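Local coordinates for transaminase (Bacillus megaterium, PDB 5G09), which probably transfers amino groups between amines and carbonyl compounds, using pyridoxal 5'-phosphate as cofactor, as class-III aminotransferases do, at residues D[120-125]-D[149-154]; D[242-247]-D[435-440]; D[268-273]-D[280-285]; D[294-299]-D[307-312]. All coordinates share one frame; numbering follows the deposited sequence.

Contact 1: D[120-125]-D[149-154]; sequences TGSEAV and HGWTGG. With 6DF ([6-methyl-5-oxidanyl-4-[(~{E})-[(1~{R})-1-phenylethyl]iminomethyl]pyridin-3-yl]methyl dihydrogen phosphate), chain R.
Ser122 and Trp151 meet beside the cofactor phosphate, at the N-terminal end of helix 121-136, the phosphate-binding helix start of a fold type I pyridoxal-phosphate enzyme. The hydrogen bonds centre on Ser122. Its OG accepts from Trp151 N at 3.2 Å with an angle of 157° at the hydrogen, and donates to O3P of 6DF at 2.6 Å. A chi1 of -70° sets OG beside the backbone N, so the hydroxyl reaches the same O3P that Ser122 N already meets at 2.8 Å. Gly121 N donates to O1P at 2.9 Å, so the first turn of the helix, whose dipole would favour an anion here, grips two phosphate oxygens. Thr120 is the N-cap, its OG1 accepting from Glu123 N.

Van der Waals contacts make up the rest. Gly150 CA lies 3.2 Å from Ser122 OG; a CB there would collide with that oxygen, and the backbone angles of Gly150 by themselves call for glycine. The carbonyl carbon of His149 lies above the pyridine plane near the ring's rim, 3.5 Å from C6 of 6DF. Thr152 folds CG2 over the centre of the Trp151 ring. One helical turn on, Val125 CG2 presses to 3.3 Å against His149 O, a buried oxygen with no hydrogen-bond partner in the model.

Contact 2: D[242-247]-D[435-440]; sequences AGSAMP and GVMPNT. With 6DF ([6-methyl-5-oxidanyl-4-[(~{E})-[(1~{R})-1-phenylethyl]iminomethyl]pyridin-3-yl]methyl dihydrogen phosphate), chain R.
Ser244 and Met437 face each other across two irregular loops, with Ala242 O touching Met437 as well. Ser244, the residue most covered here, turns its CB toward segment 435-440 from a left-handed backbone conformation (phi 65°, psi 59°). Its OG donates to Ala242 O at 2.9 Å, arriving from well above the carbonyl plane, and accepts a hydrogen from a water at 2.7 Å. That water takes the hydrogen of Met437 N and gives its other one to Thr440 O, so a single molecule joins one hydroxyl to two backbone groups of the opposing loop. Replacing Ser244 by alanine would probably leave this water with no mate on the 242-247 side and Ala242 O without its hydroxyl donor.

Met437 CG, set beside its own backbone N, comes to 3.4 Å from Ala242 O; bends at chi2 and chi3 bring CE back to 3.6 Å from the same oxygen. Segment 242-247 follows strand 231-236 of the large, cofactor-binding sheet, whereas 435-440 runs into strand 440-443 of the three-stranded antiparallel sheet near the C terminus, so the contact joins a loop of the fold type I large domain to a loop leading into the C-terminal sheet. Arg406 donates to the carbonyls of Gly243 and Ser244.

Ala242 also faces the ligand. Its CB lies 3.6 Å from C12 in the phenyl ring of 6DF, and Val436 CG1 comes within 3.8 Å of the same carbon, while Val436 CG2 sits 3.1 Å from Ala242 O.

Contact 3: D[268-273]-D[280-285]; sequences NDEVLT and KWFGYQ. With 6DF ([6-methyl-5-oxidanyl-4-[(~{E})-[(1~{R})-1-phenylethyl]iminomethyl]pyridin-3-yl]methyl dihydrogen phosphate), chain R.
The carboxylate of Glu270 is held by the backbone of the 280-285 turn. Each oxygen takes one amide on its syn side: OE1 accepts from Gly283 N at 2.9 Å, and OE2 from Tyr284 N at 2.8 Å, with angles of 140° and 145° at the hydrogens. OE1 has a second donor, Thr273 OG1 at 2.6 Å, which comes from above the carboxylate plane, on the face opposite to Gly283 N. Three donors therefore fix both position and rotation of this buried group and would be expected to stabilise its negative charge. A bend at chi2 folds the carboxylate back to the turn, where OE1 also lies at the edge of the Phe282 ring, 3.7 Å from CD1, with carboxylate and ring planes 83° apart. A water bridges the two segments, donating to both Thr273 O and Lys280 O.

Segment 268-273 has its other side on the cofactor. Asp269 OD1 accepts from Val271 N at 3.0 Å, an Asx turn, and OD2 is hydrogen-bonded to His149 ND1 while standing 2.8 Å from N1 of 6DF, the aspartate-pyridine nitrogen pairing familiar in this fold type. Val271 CB lies over a face of that ring, 3.5 Å from N1.

Segment 268-273 begins on the last residues of strand 265-269 in the large sheet and runs past its end. Phe282 and Glu270 pack on Ile294 of the adjoining strand 293-296, and Trp281 rests on Met348 and Met349 of helix 335-350.

Contact 4: D[294-299]-D[307-312]; sequences ITMGKG and AGAVLV. With 6DF ([6-methyl-5-oxidanyl-4-[(~{E})-[(1~{R})-1-phenylethyl]iminomethyl]pyridin-3-yl]methyl dihydrogen phosphate), chain R.
Ile294 and Leu311 lie side by side and point the same way, with Ile294 CG1 3.9 Å from Leu311 CB. Met296 crosses toward them on the same face: its bend at chi3 (-75°) swings CE between neighbours, 3.8 Å from Leu311 CB and equally far from Ala309 CB. Thr295 and Val310, a non-hydrogen-bonded pair, project to the other face, where Ala128 of helix 121-136 meets both. Val310 CG2 stands anti to the backbone N, within 3.5 Å of Ile294 O.

These residues belong to a beta hairpin in the seven-stranded sheet of the fold type I large domain, in which 308-313 is the one strand running against the rest. The segment axes lie 164° apart. Two hydrogen-bonded pairs carry the register: Ile294 with Leu311, its N and O bonded at 3.0 Å to Leu311 O and 2.9 Å to Leu311 N, and Met296 with Ala309.

Past the strand end, the first bond of the Lys298 side chain points away from segment 307-312, and its CE sits 3.3 Å from C4', the imine carbon of 6DF, consistent with the Schiff-base lysine of this family, displaced here by the bound amine. NZ bonds to Leu59 O and to Thr330 OG1 of the second subunit. An alanine in place of Lys298 is likely to rob both oxygens of this amino group and open a gap beside C4'.

How the contacts relate
From the N terminus, contact 1 comes first: helix 121-136 runs out, strand 140-144 follows, and the chain returns at 149-154, closing a short excursion. Contact 2 opens at 242-247 and closes at 435-440, almost two hundred residues later. Contacts 3 and 4 both fall within that span, one after the other; each is a short local closure, and none of the four cross. Contacts 3 and 4 adjoin through neighbouring strands 265-269 and 293-296, and helix 121-136 of contact 1 rests on contact 4 where Ala124 CB meets Ala309 O. Contact 1 also meets contact 3 through His149 and Asp269. Contact 2 touches none of the others directly; 6DF, which all four reach, lies between.

Contact 1: D[120-125]-D[149-154]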
# COMPACT_ATOMS: atom_id res chain seq x y z
N THR D 120 13.01 -4.72 -22.39
CA THR D 120 12.01 -5.80 -22.35
C THR D 120 10.58 -5.26 -22.38
O THR D 120 10.35 -4.06 -22.17
CB THR D 120 12.19 -6.67 -21.07
OG1 THR D 120 11.82 -5.91 -19.90
CG2 THR D 120 13.65 -7.18 -20.93
N GLY D 121 9.61 -6.14 -22.57
CA GLY D 121 8.19 -5.69 -22.60
C GLY D 121 7.75 -5.20 -21.22
O GLY D 121 7.00 -4.23 -21.11
N SER D 122 8.23 -5.87 -20.16
CA SER D 122 7.87 -5.48 -18.77
C SER D 122 8.43 -4.09 -18.49
O SER D 122 7.74 -3.24 -17.92
CB SER D 122 8.40 -6.50 -17.76
OG SER D 122 7.69 -7.73 -17.86
N GLU D 123 9.68 -3.84 -18.90
CA GLU D 123 10.29 -2.50 -18.74
C GLU D 123 9.51 -1.43 -19.53
O GLU D 123 9.34 -0.29 -19.08
CB GLU D 123 11.78 -2.53 -19.15
CG GLU D 123 12.66 -3.19 -18.09
CD GLU D 123 14.15 -2.94 -18.32
OE1 GLU D 123 14.52 -2.57 -19.45
OE2 GLU D 123 14.95 -3.10 -17.36
N ALA D 124 8.99 -1.82 -20.71
CA ALA D 124 8.15 -0.90 -21.50
C ALA D 124 6.85 -0.58 -20.73
O ALA D 124 6.41 0.59 -20.68
CB ALA D 124 7.84 -1.51 -22.89
N VAL D 125 6.22 -1.59 -20.13
CA VAL D 125 4.98 -1.34 -19.37
C VAL D 125 5.29 -0.46 -18.14
O VAL D 125 4.56 0.49 -17.86
CB VAL D 125 4.23 -2.66 -18.99
CG1 VAL D 125 3.10 -2.38 -17.99
CG2 VAL D 125 3.65 -3.32 -20.27
N HIS D 149 0.55 -8.16 -18.31
CA HIS D 149 1.34 -7.00 -18.77
C HIS D 149 2.79 -7.05 -18.37
O HIS D 149 3.50 -6.04 -18.46
CB HIS D 149 0.69 -5.67 -18.30
CG HIS D 149 -0.70 -5.46 -18.83
ND1 HIS D 149 -0.93 -5.16 -20.16
CD2 HIS D 149 -1.91 -5.48 -18.23
CE1 HIS D 149 -2.24 -5.04 -20.35
NE2 HIS D 149 -2.85 -5.23 -19.20
N GLY D 150 3.23 -8.22 -17.89
CA GLY D 150 4.61 -8.37 -17.41
C GLY D 150 4.72 -8.86 -15.98
O GLY D 150 3.71 -9.11 -15.30
N TRP D 151 5.97 -9.02 -15.54
CA TRP D 151 6.32 -9.71 -14.28
C TRP D 151 7.05 -8.81 -13.27
O TRP D 151 7.14 -9.17 -12.08
CB TRP D 151 7.17 -10.95 -14.56
CG TRP D 151 8.52 -10.59 -15.09
CD1 TRP D 151 8.86 -10.34 -16.40
CD2 TRP D 151 9.71 -10.40 -14.32
NE1 TRP D 151 10.20 -10.01 -16.48
CE2 TRP D 151 10.74 -10.05 -15.22
CE3 TRP D 151 10.01 -10.51 -12.94
CZ2 TRP D 151 12.06 -9.80 -14.79
CZ3 TRP D 151 11.32 -10.25 -12.51
CH2 TRP D 151 12.33 -9.89 -13.44
N THR D 152 7.59 -7.68 -13.71
CA THR D 152 8.36 -6.82 -12.77
C THR D 152 7.36 -6.09 -11.86
O THR D 152 6.15 -6.04 -12.17
CB THR D 152 9.29 -5.82 -13.53
OG1 THR D 152 8.55 -5.18 -14.58
CG2 THR D 152 10.45 -6.54 -14.20
N GLY D 153 7.83 -5.56 -10.72
CA GLY D 153 6.94 -5.06 -9.66
C GLY D 153 5.79 -4.18 -10.12
O GLY D 153 4.65 -4.39 -9.71
N GLY D 154 6.06 -3.20 -10.99
CA GLY D 154 5.02 -2.26 -11.45
C GLY D 154 4.11 -2.87 -12.51
O GLY D 154 2.87 -2.79 -12.42
N1 6DF R . 2.76 -7.40 -22.21
C2 6DF R . 2.20 -8.44 -22.82
N2 6DF R . 4.17 -12.17 -21.92
C3 6DF R . 2.86 -9.66 -22.83
C4 6DF R . 4.11 -9.79 -22.23
C5 6DF R . 4.66 -8.67 -21.60
C6 6DF R . 3.96 -7.49 -21.61
C7 6DF R . 4.62 -13.57 -21.68
C8 6DF R . 6.08 -13.83 -22.03
C9 6DF R . 3.66 -14.63 -22.16
C10 6DF R . 3.06 -14.56 -23.42
C11 6DF R . 2.18 -15.58 -23.82
C12 6DF R . 1.94 -16.68 -22.97
C13 6DF R . 2.55 -16.77 -21.72
O2P 6DF R . 8.36 -10.76 -21.03
P 6DF R . 8.50 -9.27 -21.32
O3P 6DF R . 8.93 -8.56 -20.02
O1P 6DF R . 9.48 -8.99 -22.42
O4P 6DF R . 7.07 -8.73 -21.81
C5' 6DF R . 5.98 -8.65 -20.88
C2' 6DF R . 0.84 -8.20 -23.46
O3 6DF R . 2.27 -10.73 -23.42
C4' 6DF R . 4.85 -11.09 -22.14
C14 6DF R . 3.41 -15.74 -21.32

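Contact 2: D[242-247]-D[435-440]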
# COMPACT_ATOMS: atom_id res chain seq x y z
N ALA D 242 -1.53 -14.05 -23.07
CA ALA D 242 -1.44 -15.19 -22.19
C ALA D 242 -2.84 -15.60 -21.70
O ALA D 242 -3.14 -16.79 -21.57
CB ALA D 242 -0.52 -14.85 -21.01
N GLY D 243 -3.67 -14.60 -21.40
CA GLY D 243 -5.04 -14.81 -20.94
C GLY D 243 -5.93 -15.46 -22.00
O GLY D 243 -7.00 -15.97 -21.69
N SER D 244 -5.51 -15.39 -23.26
CA SER D 244 -6.11 -16.22 -24.32
C SER D 244 -7.59 -15.91 -24.63
O SER D 244 -8.47 -16.79 -24.51
CB SER D 244 -5.91 -17.69 -23.95
OG SER D 244 -4.51 -17.96 -23.86
N ALA D 245 -7.87 -14.67 -25.02
CA ALA D 245 -9.26 -14.19 -25.23
C ALA D 245 -9.36 -13.11 -26.30
O ALA D 245 -8.44 -12.29 -26.46
CB ALA D 245 -9.84 -13.69 -23.90
N MET D 246 -10.44 -13.12 -27.08
CA MET D 246 -10.73 -12.06 -28.06
C MET D 246 -11.98 -11.34 -27.57
O MET D 246 -12.95 -11.99 -27.26
CB MET D 246 -11.03 -12.67 -29.43
CG MET D 246 -9.83 -13.27 -30.17
SD MET D 246 -8.78 -12.00 -30.91
CE MET D 246 -9.79 -11.45 -32.31
N PRO D 247 -11.97 -10.00 -27.51
CA PRO D 247 -13.14 -9.25 -27.01
C PRO D 247 -14.19 -9.07 -28.12
O PRO D 247 -13.85 -9.23 -29.30
CB PRO D 247 -12.54 -7.88 -26.69
CG PRO D 247 -11.50 -7.70 -27.73
CD PRO D 247 -10.97 -9.09 -28.09
N GLY D 435 -1.42 -24.47 -25.83
CA GLY D 435 -1.78 -23.17 -25.29
C GLY D 435 -1.25 -23.01 -23.86
O GLY D 435 -0.61 -23.94 -23.34
N VAL D 436 -1.52 -21.86 -23.24
CA VAL D 436 -1.09 -21.61 -21.85
C VAL D 436 -2.26 -21.71 -20.84
O VAL D 436 -2.06 -22.01 -19.65
CB VAL D 436 -0.31 -20.28 -21.71
CG1 VAL D 436 1.02 -20.38 -22.45
CG2 VAL D 436 -1.11 -19.10 -22.24
N MET D 437 -3.47 -21.47 -21.33
CA MET D 437 -4.67 -21.67 -20.53
C MET D 437 -5.13 -23.13 -20.71
O MET D 437 -4.85 -23.74 -21.75
CB MET D 437 -5.74 -20.65 -20.90
CG MET D 437 -5.32 -19.20 -20.61
SD MET D 437 -5.08 -18.86 -18.85
CE MET D 437 -3.29 -18.89 -18.71
N PRO D 438 -5.78 -23.71 -19.68
CA PRO D 438 -6.11 -25.15 -19.71
C PRO D 438 -7.15 -25.55 -20.78
O PRO D 438 -7.08 -26.68 -21.30
CB PRO D 438 -6.66 -25.41 -18.31
CG PRO D 438 -7.12 -24.07 -17.80
CD PRO D 438 -6.13 -23.10 -18.38
N ASN D 439 -8.10 -24.66 -21.09
CA ASN D 439 -9.16 -24.97 -22.05
C ASN D 439 -9.06 -24.22 -23.40
O ASN D 439 -10.01 -24.23 -24.18
CB ASN D 439 -10.54 -24.70 -21.43
CG ASN D 439 -10.72 -25.35 -20.06
OD1 ASN D 439 -10.58 -26.56 -19.90
ND2 ASN D 439 -11.05 -24.53 -19.05
N THR D 440 -7.93 -23.59 -23.68
CA THR D 440 -7.90 -22.66 -24.80
C THR D 440 -6.57 -22.76 -25.49
O THR D 440 -5.53 -22.53 -24.86
CB THR D 440 -8.10 -21.20 -24.31
OG1 THR D 440 -9.12 -21.15 -23.30
CG2 THR D 440 -8.46 -20.29 -25.46
N1 6DF R . 2.76 -7.40 -22.21
C2 6DF R . 2.20 -8.44 -22.82
N2 6DF R . 4.17 -12.17 -21.92
C3 6DF R . 2.86 -9.66 -22.83
C4 6DF R . 4.11 -9.79 -22.23
C5 6DF R . 4.66 -8.67 -21.60
C6 6DF R . 3.96 -7.49 -21.61
C7 6DF R . 4.62 -13.57 -21.68
C8 6DF R . 6.08 -13.83 -22.03
C9 6DF R . 3.66 -14.63 -22.16
C10 6DF R . 3.06 -14.56 -23.42
C11 6DF R . 2.18 -15.58 -23.82
C12 6DF R . 1.94 -16.68 -22.97
C13 6DF R . 2.55 -16.77 -21.72
O2P 6DF R . 8.36 -10.76 -21.03
P 6DF R . 8.50 -9.27 -21.32
O3P 6DF R . 8.93 -8.56 -20.02
O1P 6DF R . 9.48 -8.99 -22.42
O4P 6DF R . 7.07 -8.73 -21.81
C5' 6DF R . 5.98 -8.65 -20.88
C2' 6DF R . 0.84 -8.20 -23.46
O3 6DF R . 2.27 -10.73 -23.42
C4' 6DF R . 4.85 -11.09 -22.14
C14 6DF R . 3.41 -15.74 -21.32
O HOH W 1 -3.87 -20.57 -23.97

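Contact 3: D[268-273]-D[280-285]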
# COMPACT_ATOMS: atom_id res chain seq x y z
N ASN D 268 -2.69 1.11 -24.62
CA ASN D 268 -2.85 -0.21 -25.17
C ASN D 268 -1.50 -0.90 -25.27
O ASN D 268 -0.57 -0.37 -25.82
CB ASN D 268 -3.55 -0.24 -26.53
CG ASN D 268 -3.90 -1.66 -26.92
OD1 ASN D 268 -4.61 -2.33 -26.18
ND2 ASN D 268 -3.33 -2.16 -28.01
N ASP D 269 -1.41 -2.08 -24.67
CA ASP D 269 -0.20 -2.84 -24.55
C ASP D 269 -0.10 -3.65 -25.82
O ASP D 269 -0.85 -4.60 -26.02
CB ASP D 269 -0.32 -3.78 -23.32
CG ASP D 269 0.97 -4.57 -23.04
OD1 ASP D 269 1.85 -4.62 -23.91
OD2 ASP D 269 1.08 -5.19 -21.93
N GLU D 270 0.80 -3.23 -26.70
CA GLU D 270 1.02 -3.94 -27.97
C GLU D 270 2.22 -4.88 -27.90
O GLU D 270 2.75 -5.23 -28.96
CB GLU D 270 1.23 -2.92 -29.12
CG GLU D 270 -0.01 -2.12 -29.48
CD GLU D 270 -0.97 -2.94 -30.34
OE1 GLU D 270 -0.53 -3.94 -30.97
OE2 GLU D 270 -2.17 -2.56 -30.38
N VAL D 271 2.70 -5.25 -26.70
CA VAL D 271 3.92 -6.05 -26.62
C VAL D 271 3.74 -7.37 -27.42
O VAL D 271 4.64 -7.82 -28.14
CB VAL D 271 4.37 -6.31 -25.14
CG1 VAL D 271 5.39 -7.43 -25.05
CG2 VAL D 271 4.94 -5.03 -24.52
N LEU D 272 2.57 -8.00 -27.28
CA LEU D 272 2.32 -9.24 -28.02
C LEU D 272 1.59 -9.02 -29.37
O LEU D 272 1.95 -9.66 -30.37
CB LEU D 272 1.63 -10.31 -27.14
CG LEU D 272 1.38 -11.72 -27.71
CD1 LEU D 272 1.45 -12.76 -26.60
CD2 LEU D 272 0.02 -11.75 -28.38
N THR D 273 0.62 -8.11 -29.42
CA THR D 273 -0.13 -7.91 -30.69
C THR D 273 0.60 -7.05 -31.73
O THR D 273 0.13 -6.92 -32.87
CB THR D 273 -1.53 -7.32 -30.42
OG1 THR D 273 -1.41 -6.07 -29.72
CG2 THR D 273 -2.40 -8.34 -29.64
N LYS D 280 -2.24 -6.58 -39.06
CA LYS D 280 -2.07 -5.14 -39.24
C LYS D 280 -0.80 -4.84 -38.49
O LYS D 280 -0.29 -5.69 -37.74
CB LYS D 280 -3.26 -4.37 -38.67
CG LYS D 280 -4.45 -4.38 -39.62
CD LYS D 280 -5.59 -3.52 -39.10
CE LYS D 280 -6.89 -3.86 -39.81
NZ LYS D 280 -6.73 -3.51 -41.25
N TRP D 281 -0.25 -3.65 -38.66
CA TRP D 281 0.96 -3.31 -37.93
C TRP D 281 0.74 -3.43 -36.43
O TRP D 281 1.60 -3.96 -35.72
CB TRP D 281 1.48 -1.92 -38.29
CG TRP D 281 2.24 -1.95 -39.60
CD1 TRP D 281 1.75 -1.60 -40.83
CD2 TRP D 281 3.58 -2.39 -39.80
NE1 TRP D 281 2.72 -1.78 -41.78
CE2 TRP D 281 3.86 -2.25 -41.18
CE3 TRP D 281 4.58 -2.88 -38.95
CZ2 TRP D 281 5.09 -2.59 -41.74
CZ3 TRP D 281 5.82 -3.22 -39.50
CH2 TRP D 281 6.07 -3.06 -40.88
N PHE D 282 -0.38 -2.93 -35.95
CA PHE D 282 -0.69 -3.00 -34.53
C PHE D 282 -2.10 -3.50 -34.33
O PHE D 282 -2.99 -3.24 -35.15
CB PHE D 282 -0.48 -1.64 -33.83
CG PHE D 282 0.96 -1.22 -33.77
CD1 PHE D 282 1.82 -1.77 -32.81
CD2 PHE D 282 1.47 -0.27 -34.65
CE1 PHE D 282 3.15 -1.40 -32.75
CE2 PHE D 282 2.82 0.11 -34.61
CZ PHE D 282 3.65 -0.45 -33.64
N GLY D 283 -2.29 -4.24 -33.25
CA GLY D 283 -3.59 -4.70 -32.85
C GLY D 283 -4.65 -3.63 -32.77
O GLY D 283 -5.77 -3.86 -33.21
N TYR D 284 -4.35 -2.46 -32.20
CA TYR D 284 -5.41 -1.41 -32.09
C TYR D 284 -5.99 -0.94 -33.45
O TYR D 284 -7.13 -0.47 -33.51
CB TYR D 284 -4.93 -0.20 -31.30
CG TYR D 284 -3.93 0.67 -32.00
CD1 TYR D 284 -4.35 1.70 -32.88
CD2 TYR D 284 -2.55 0.51 -31.77
CE1 TYR D 284 -3.44 2.51 -33.51
CE2 TYR D 284 -1.63 1.33 -32.40
CZ TYR D 284 -2.08 2.32 -33.28
OH TYR D 284 -1.19 3.15 -33.92
N GLN D 285 -5.22 -1.09 -34.52
CA GLN D 285 -5.67 -0.66 -35.85
C GLN D 285 -6.89 -1.44 -36.40
O GLN D 285 -7.51 -1.01 -37.34
CB GLN D 285 -4.50 -0.68 -36.83
CG GLN D 285 -3.42 0.30 -36.43
CD GLN D 285 -2.19 0.22 -37.32
OE1 GLN D 285 -1.80 -0.86 -37.79
NE2 GLN D 285 -1.56 1.37 -37.53
N1 6DF R . 2.76 -7.40 -22.21
C2 6DF R . 2.20 -8.44 -22.82
N2 6DF R . 4.17 -12.17 -21.92
C3 6DF R . 2.86 -9.66 -22.83
C4 6DF R . 4.11 -9.79 -22.23
C5 6DF R . 4.66 -8.67 -21.60
C6 6DF R . 3.96 -7.49 -21.61
C7 6DF R . 4.62 -13.57 -21.68
C8 6DF R . 6.08 -13.83 -22.03
C9 6DF R . 3.66 -14.63 -22.16
C10 6DF R . 3.06 -14.56 -23.42
C11 6DF R . 2.18 -15.58 -23.82
C12 6DF R . 1.94 -16.68 -22.97
C13 6DF R . 2.55 -16.77 -21.72
O2P 6DF R . 8.36 -10.76 -21.03
P 6DF R . 8.50 -9.27 -21.32
O3P 6DF R . 8.93 -8.56 -20.02
O1P 6DF R . 9.48 -8.99 -22.42
O4P 6DF R . 7.07 -8.73 -21.81
C5' 6DF R . 5.98 -8.65 -20.88
C2' 6DF R . 0.84 -8.20 -23.46
O3 6DF R . 2.27 -10.73 -23.42
C4' 6DF R . 4.85 -11.09 -22.14
C14 6DF R . 3.41 -15.74 -21.32
O HOH W 2 -0.71 -6.77 -35.31

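Contact 4: D[294-299]-D[307-312]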
# COMPACT_ATOMS: atom_id res chain seq x y z
N ILE D 294 1.28 3.37 -26.34
CA ILE D 294 1.41 1.93 -26.51
C ILE D 294 2.73 1.44 -25.98
O ILE D 294 3.70 2.18 -25.95
CB ILE D 294 1.22 1.44 -27.99
CG1 ILE D 294 2.31 2.00 -28.92
CG2 ILE D 294 -0.19 1.77 -28.47
CD1 ILE D 294 2.38 1.24 -30.25
N THR D 295 2.75 0.17 -25.55
CA THR D 295 3.97 -0.46 -25.09
C THR D 295 4.34 -1.55 -26.09
O THR D 295 3.46 -2.21 -26.65
CB THR D 295 3.77 -1.07 -23.69
OG1 THR D 295 2.58 -1.89 -23.72
CG2 THR D 295 3.52 0.03 -22.67
N MET D 296 5.63 -1.72 -26.32
CA MET D 296 6.12 -2.68 -27.33
C MET D 296 7.24 -3.59 -26.81
O MET D 296 8.00 -3.23 -25.91
CB MET D 296 6.65 -1.91 -28.55
CG MET D 296 5.57 -1.22 -29.40
SD MET D 296 6.24 0.12 -30.42
CE MET D 296 6.49 1.40 -29.18
N GLY D 297 7.36 -4.76 -27.44
CA GLY D 297 8.50 -5.66 -27.25
C GLY D 297 8.37 -6.74 -28.30
O GLY D 297 7.82 -6.46 -29.37
N LYS D 298 8.81 -7.95 -27.98
CA LYS D 298 8.60 -9.17 -28.83
C LYS D 298 8.91 -8.92 -30.33
O LYS D 298 10.08 -8.88 -30.70
CB LYS D 298 7.20 -9.82 -28.57
CG LYS D 298 6.99 -10.37 -27.13
CD LYS D 298 5.58 -10.91 -26.90
CE LYS D 298 5.37 -11.33 -25.43
NZ LYS D 298 6.27 -12.43 -25.06
N GLY D 299 7.88 -8.74 -31.17
CA GLY D 299 8.06 -8.38 -32.59
C GLY D 299 8.75 -7.05 -32.92
O GLY D 299 9.15 -6.82 -34.06
N ALA D 307 14.79 -6.00 -26.74
CA ALA D 307 14.36 -4.60 -26.92
C ALA D 307 12.89 -4.47 -26.52
O ALA D 307 12.09 -5.38 -26.76
CB ALA D 307 14.59 -4.12 -28.36
N GLY D 308 12.56 -3.35 -25.88
CA GLY D 308 11.18 -2.98 -25.57
C GLY D 308 11.07 -1.49 -25.87
O GLY D 308 12.10 -0.82 -26.04
N ALA D 309 9.85 -0.97 -25.94
CA ALA D 309 9.68 0.47 -26.19
C ALA D 309 8.30 0.94 -25.74
O ALA D 309 7.38 0.15 -25.69
CB ALA D 309 9.91 0.80 -27.68
N VAL D 310 8.21 2.23 -25.40
CA VAL D 310 6.94 2.92 -25.20
C VAL D 310 6.82 4.08 -26.22
O VAL D 310 7.79 4.80 -26.51
CB VAL D 310 6.75 3.40 -23.73
CG1 VAL D 310 7.86 4.35 -23.31
CG2 VAL D 310 5.39 4.05 -23.52
N LEU D 311 5.63 4.23 -26.80
CA LEU D 311 5.38 5.34 -27.70
C LEU D 311 4.27 6.16 -27.07
O LEU D 311 3.18 5.66 -26.82
CB LEU D 311 4.99 4.84 -29.10
CG LEU D 311 4.45 5.86 -30.11
CD1 LEU D 311 5.40 7.05 -30.36
CD2 LEU D 311 3.98 5.16 -31.40
N VAL D 312 4.56 7.43 -26.79
CA VAL D 312 3.52 8.33 -26.23
C VAL D 312 3.02 9.34 -27.27
O VAL D 312 3.72 9.64 -28.24
CB VAL D 312 4.03 9.08 -24.99
CG1 VAL D 312 4.60 8.07 -24.00
CG2 VAL D 312 5.09 10.11 -25.37
N1 6DF R . 2.76 -7.40 -22.21
C2 6DF R . 2.20 -8.44 -22.82
N2 6DF R . 4.17 -12.17 -21.92
C3 6DF R . 2.86 -9.66 -22.83
C4 6DF R . 4.11 -9.79 -22.23
C5 6DF R . 4.66 -8.67 -21.60
C6 6DF R . 3.96 -7.49 -21.61
C7 6DF R . 4.62 -13.57 -21.68
C8 6DF R . 6.08 -13.83 -22.03
C9 6DF R . 3.66 -14.63 -22.16
C10 6DF R . 3.06 -14.56 -23.42
C11 6DF R . 2.18 -15.58 -23.82
C12 6DF R . 1.94 -16.68 -22.97
C13 6DF R . 2.55 -16.77 -21.72
O2P 6DF R . 8.36 -10.76 -21.03
P 6DF R . 8.50 -9.27 -21.32
O3P 6DF R . 8.93 -8.56 -20.02
O1P 6DF R . 9.48 -8.99 -22.42
O4P 6DF R . 7.07 -8.73 -21.81
C5' 6DF R . 5.98 -8.65 -20.88
C2' 6DF R . 0.84 -8.20 -23.46
O3 6DF R . 2.27 -10.73 -23.42
C4' 6DF R . 4.85 -11.09 -22.14
C14 6DF R . 3.41 -15.74 -21.32
O HOH W 3 11.92 -6.91 -28.93